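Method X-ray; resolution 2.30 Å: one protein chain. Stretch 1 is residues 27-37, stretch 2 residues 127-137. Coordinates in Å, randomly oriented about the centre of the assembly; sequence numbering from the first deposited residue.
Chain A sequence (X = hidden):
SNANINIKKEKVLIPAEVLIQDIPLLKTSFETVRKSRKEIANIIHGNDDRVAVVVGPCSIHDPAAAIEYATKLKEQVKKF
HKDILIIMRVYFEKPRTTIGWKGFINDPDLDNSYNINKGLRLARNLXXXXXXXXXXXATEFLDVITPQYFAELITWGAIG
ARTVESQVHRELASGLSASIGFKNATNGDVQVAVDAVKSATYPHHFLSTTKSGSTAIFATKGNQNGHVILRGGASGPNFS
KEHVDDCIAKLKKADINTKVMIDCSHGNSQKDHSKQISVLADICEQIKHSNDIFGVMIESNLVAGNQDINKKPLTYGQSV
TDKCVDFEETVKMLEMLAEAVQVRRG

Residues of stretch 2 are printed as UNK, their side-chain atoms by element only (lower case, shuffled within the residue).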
# COMPACT_ATOMS: atom_id res chain seq x y z
N LYS A 27 13.77 13.17 28.75
CA LYS A 27 13.30 12.28 29.81
C LYS A 27 11.78 12.36 29.96
O LYS A 27 11.12 11.33 30.04
CB LYS A 27 13.99 12.58 31.15
CG LYS A 27 13.71 11.52 32.26
CD LYS A 27 14.47 11.83 33.57
CE LYS A 27 13.98 10.97 34.75
NZ LYS A 27 14.68 11.26 36.03
N THR A 28 11.24 13.57 29.99
CA THR A 28 9.79 13.73 30.10
C THR A 28 9.08 13.06 28.92
O THR A 28 8.05 12.40 29.11
CB THR A 28 9.36 15.21 30.19
OG1 THR A 28 9.97 15.81 31.34
CG2 THR A 28 7.83 15.33 30.34
N SER A 29 9.64 13.23 27.72
CA SER A 29 9.12 12.56 26.54
C SER A 29 9.11 11.04 26.73
O SER A 29 8.11 10.40 26.49
CB SER A 29 9.94 12.94 25.29
OG SER A 29 9.78 14.32 24.97
N PHE A 30 10.24 10.48 27.16
CA PHE A 30 10.36 9.04 27.36
C PHE A 30 9.26 8.51 28.29
O PHE A 30 8.60 7.50 28.00
CB PHE A 30 11.73 8.71 27.94
CG PHE A 30 11.89 7.28 28.37
CD1 PHE A 30 12.08 6.28 27.43
CD2 PHE A 30 11.85 6.93 29.72
CE1 PHE A 30 12.23 4.94 27.81
CE2 PHE A 30 11.99 5.60 30.12
CZ PHE A 30 12.19 4.61 29.17
N GLU A 31 9.06 9.23 29.39
CA GLU A 31 8.11 8.82 30.41
C GLU A 31 6.66 8.99 29.97
O GLU A 31 5.82 8.16 30.32
CB GLU A 31 8.38 9.56 31.73
CG GLU A 31 9.73 9.15 32.31
CD GLU A 31 10.19 9.99 33.48
OE1 GLU A 31 9.56 11.03 33.78
OE2 GLU A 31 11.22 9.59 34.08
N THR A 32 6.38 10.04 29.20
CA THR A 32 5.06 10.23 28.62
C THR A 32 4.72 9.09 27.67
O THR A 32 3.60 8.56 27.69
CB THR A 32 4.95 11.58 27.89
OG1 THR A 32 5.18 12.64 28.82
CG2 THR A 32 3.57 11.78 27.24
N VAL A 33 5.67 8.70 26.83
CA VAL A 33 5.42 7.64 25.85
C VAL A 33 5.25 6.31 26.56
O VAL A 33 4.29 5.58 26.30
CB VAL A 33 6.53 7.54 24.79
CG1 VAL A 33 6.26 6.37 23.84
CG2 VAL A 33 6.64 8.85 23.98
N ARG A 34 6.17 5.99 27.47
CA ARG A 34 6.14 4.72 28.18
C ARG A 34 4.80 4.53 28.88
O ARG A 34 4.15 3.50 28.72
CB ARG A 34 7.27 4.63 29.20
CG ARG A 34 7.29 3.28 29.95
CD ARG A 34 8.39 3.21 30.97
NE ARG A 34 8.25 4.27 31.97
CZ ARG A 34 9.22 4.66 32.80
NH1 ARG A 34 10.41 4.06 32.78
NH2 ARG A 34 8.99 5.65 33.64
N LYS A 35 4.40 5.55 29.62
CA LYS A 35 3.17 5.50 30.40
C LYS A 35 1.93 5.47 29.51
O LYS A 35 1.07 4.60 29.68
CB LYS A 35 3.11 6.70 31.34
CG LYS A 35 1.86 6.82 32.20
CD LYS A 35 1.99 8.08 33.07
CE LYS A 35 0.80 8.31 33.99
NZ LYS A 35 1.27 9.12 35.17
N SER A 36 1.84 6.39 28.57
CA SER A 36 0.66 6.49 27.72
C SER A 36 0.48 5.24 26.86
O SER A 36 -0.66 4.86 26.57
CB SER A 36 0.71 7.74 26.85
OG SER A 36 1.88 7.79 26.04
N ARG A 37 1.58 4.61 26.45
CA ARG A 37 1.51 3.38 25.67
C ARG A 37 0.88 2.25 26.47
O ARG A 37 0.06 1.49 25.93
CB ARG A 37 2.89 2.94 25.18
CG ARG A 37 3.35 3.64 23.94
CD ARG A 37 4.70 3.12 23.52
NE ARG A 37 5.20 3.72 22.28
CZ ARG A 37 6.43 3.54 21.82
NH1 ARG A 37 7.29 2.79 22.48
NH2 ARG A 37 6.82 4.11 20.69
N UNK A 127 7.19 16.67 17.61
CA UNK A 127 6.85 15.53 18.46
C UNK A 127 7.65 15.54 19.74
O UNK A 127 7.12 15.22 20.81
c UNK A 127 7.06 14.23 17.71
c UNK A 127 4.66 13.57 17.22
c UNK A 127 6.58 12.85 15.74
c UNK A 127 6.04 13.95 16.63
N UNK A 128 8.92 15.92 19.67
CA UNK A 128 9.73 16.07 20.89
C UNK A 128 9.08 17.09 21.82
O UNK A 128 8.87 16.79 22.99
o UNK A 128 11.96 16.59 21.72
c UNK A 128 11.16 16.47 20.55
N UNK A 129 8.75 18.26 21.29
CA UNK A 129 8.12 19.34 22.07
C UNK A 129 6.79 18.94 22.73
O UNK A 129 6.58 19.20 23.91
o UNK A 129 9.24 22.17 19.94
c UNK A 129 7.92 20.61 21.22
c UNK A 129 9.24 21.26 20.80
o UNK A 129 10.29 20.84 21.32
N UNK A 130 5.91 18.31 21.95
CA UNK A 130 4.60 17.92 22.45
C UNK A 130 4.67 16.88 23.58
O UNK A 130 4.04 17.05 24.63
c UNK A 130 2.72 17.75 19.05
c UNK A 130 3.73 17.40 21.31
c UNK A 130 2.44 19.47 20.81
c UNK A 130 3.36 18.43 20.24
N UNK A 131 5.44 15.81 23.36
CA UNK A 131 5.62 14.77 24.36
C UNK A 131 6.36 15.30 25.58
O UNK A 131 6.09 14.85 26.71
o UNK A 131 7.62 14.02 23.25
c UNK A 131 5.55 12.81 22.77
c UNK A 131 6.39 13.57 23.81
N UNK A 132 7.27 16.25 25.35
CA UNK A 132 7.97 16.89 26.46
C UNK A 132 7.04 17.76 27.31
O UNK A 132 7.32 18.01 28.49
n UNK A 132 10.57 17.17 27.81
c UNK A 132 10.08 18.14 27.04
c UNK A 132 9.14 17.72 25.94
o UNK A 132 10.34 19.33 27.22
N UNK A 133 5.92 18.19 26.73
CA UNK A 133 4.87 18.87 27.50
C UNK A 133 3.98 17.87 28.26
O UNK A 133 3.09 18.28 29.00
c UNK A 133 4.62 20.92 25.97
c UNK A 133 3.97 19.70 26.58
se UNK A 133 3.54 21.53 24.46
c UNK A 133 1.79 21.33 25.30
N UNK A 134 4.20 16.58 28.04
CA UNK A 134 3.42 15.53 28.70
C UNK A 134 2.21 15.06 27.90
O UNK A 134 1.33 14.41 28.47
N UNK A 135 2.16 15.39 26.61
CA UNK A 135 1.05 15.01 25.73
C UNK A 135 1.43 13.81 24.89
O UNK A 135 2.36 13.87 24.10
c UNK A 135 -0.42 18.32 24.16
c UNK A 135 -0.39 17.14 25.16
c UNK A 135 -1.76 16.49 25.27
c UNK A 135 0.68 16.14 24.75
N UNK A 136 0.67 12.71 25.03
CA UNK A 136 0.87 11.61 24.09
C UNK A 136 0.46 12.03 22.69
O UNK A 136 -0.49 12.81 22.54
c UNK A 136 -0.67 11.01 25.87
c UNK A 136 -0.08 10.52 24.59
c UNK A 136 -0.42 12.46 25.98
N UNK A 137 1.15 11.47 21.69
CA UNK A 137 0.94 11.82 20.29
C UNK A 137 0.61 10.63 19.39
O UNK A 137 1.11 9.53 19.60
s UNK A 137 2.50 14.08 20.48
c UNK A 137 2.20 12.49 19.76
O HOH W 1 12.81 16.66 29.93
O HOH W 2 11.95 14.29 23.26

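Position 127 carries four carbons, forked at the second, and touches nothing on stretch 1. The γ-fork identifies leucine; L127 is buried on its helix, as suits a purely apolar side chain. Position 128 has one carbon followed by one oxygen: a serine. S128 points its CA-to-CB bond away from stretch 1, yet its hydroxyl is hydrogen-bonded to water 2, as is that of S29, the water lying 2.8 Å from S128 OG and 2.8 Å from S29 OG.

Position 129 has two carbons, the second bearing two oxygens. This carboxylate is aspartate, and D129 faces away, partly exposed, where a charge is tolerable. Position 130 repeats the four-carbon γ-fork without reaching stretch 1; L130 is a second buried leucine.

At 131 a single carbon carries one oxygen and one carbon, and it points toward stretch 1. Branching at CB with a hydroxyl means threonine. T131 offers both characters at once: OG1 is hydrogen-bonded to S29 OG at 2.8 Å, while CG2 approaches V33 CG2 at 4.3 Å.

Position 132 has two carbons, the second carrying one oxygen and one nitrogen, hence the amide of asparagine. N132 leaves CA sideways, but its end comes nearer: ND2 lies 3.3 Å from T28 CB. ND2 also donates to water 1 (3.1 Å), which is hydrogen-bonded to T28 OG1 at 3.3 Å.

Position 133 is an unbranched chain of two carbons, selenium and a last carbon: selenomethionine. M133 points away and makes no contact. Position 134 has no side-chain atoms and is glycine. With phi at 93°, G134 is the first residue to leave helical phi/psi, in a Schellman motif with two bonds back into the last turn; a CB would jam against the preceding carbonyl oxygen. Its CA packs 3.4 Å from T32 OG1.

Position 135 is again four carbons with a γ-fork. L135 is a buried leucine pointing away, although its backbone C lies 3.8 Å from T32 CG2. At 136 three carbons close a ring onto the backbone nitrogen, giving proline; the compact apolar ring of P136 is buried and packs against S36, with P136 CB 3.7 Å from S36 OG. Position 137, one carbon then sulfur, is cysteine; C137 makes no contact with stretch 1, its small side chain being buried where the chain is already in a strand.

The helices cross at 72°, with axes 8.0 Å apart at closest approach. The backbones come close, with S29 CA 4.5 Å from N132 CA. T32 OG1 lies 3.2 Å from T131 O in a hydrogen bond, with T28 O also within its reach at 2.9 Å. Stretch 1 thus follows the helix end and the turn beyond it, joining hydroxyls, backbone and water to modest apolar packing.

Stretch 2 127-137: LSDLTNMGLPC
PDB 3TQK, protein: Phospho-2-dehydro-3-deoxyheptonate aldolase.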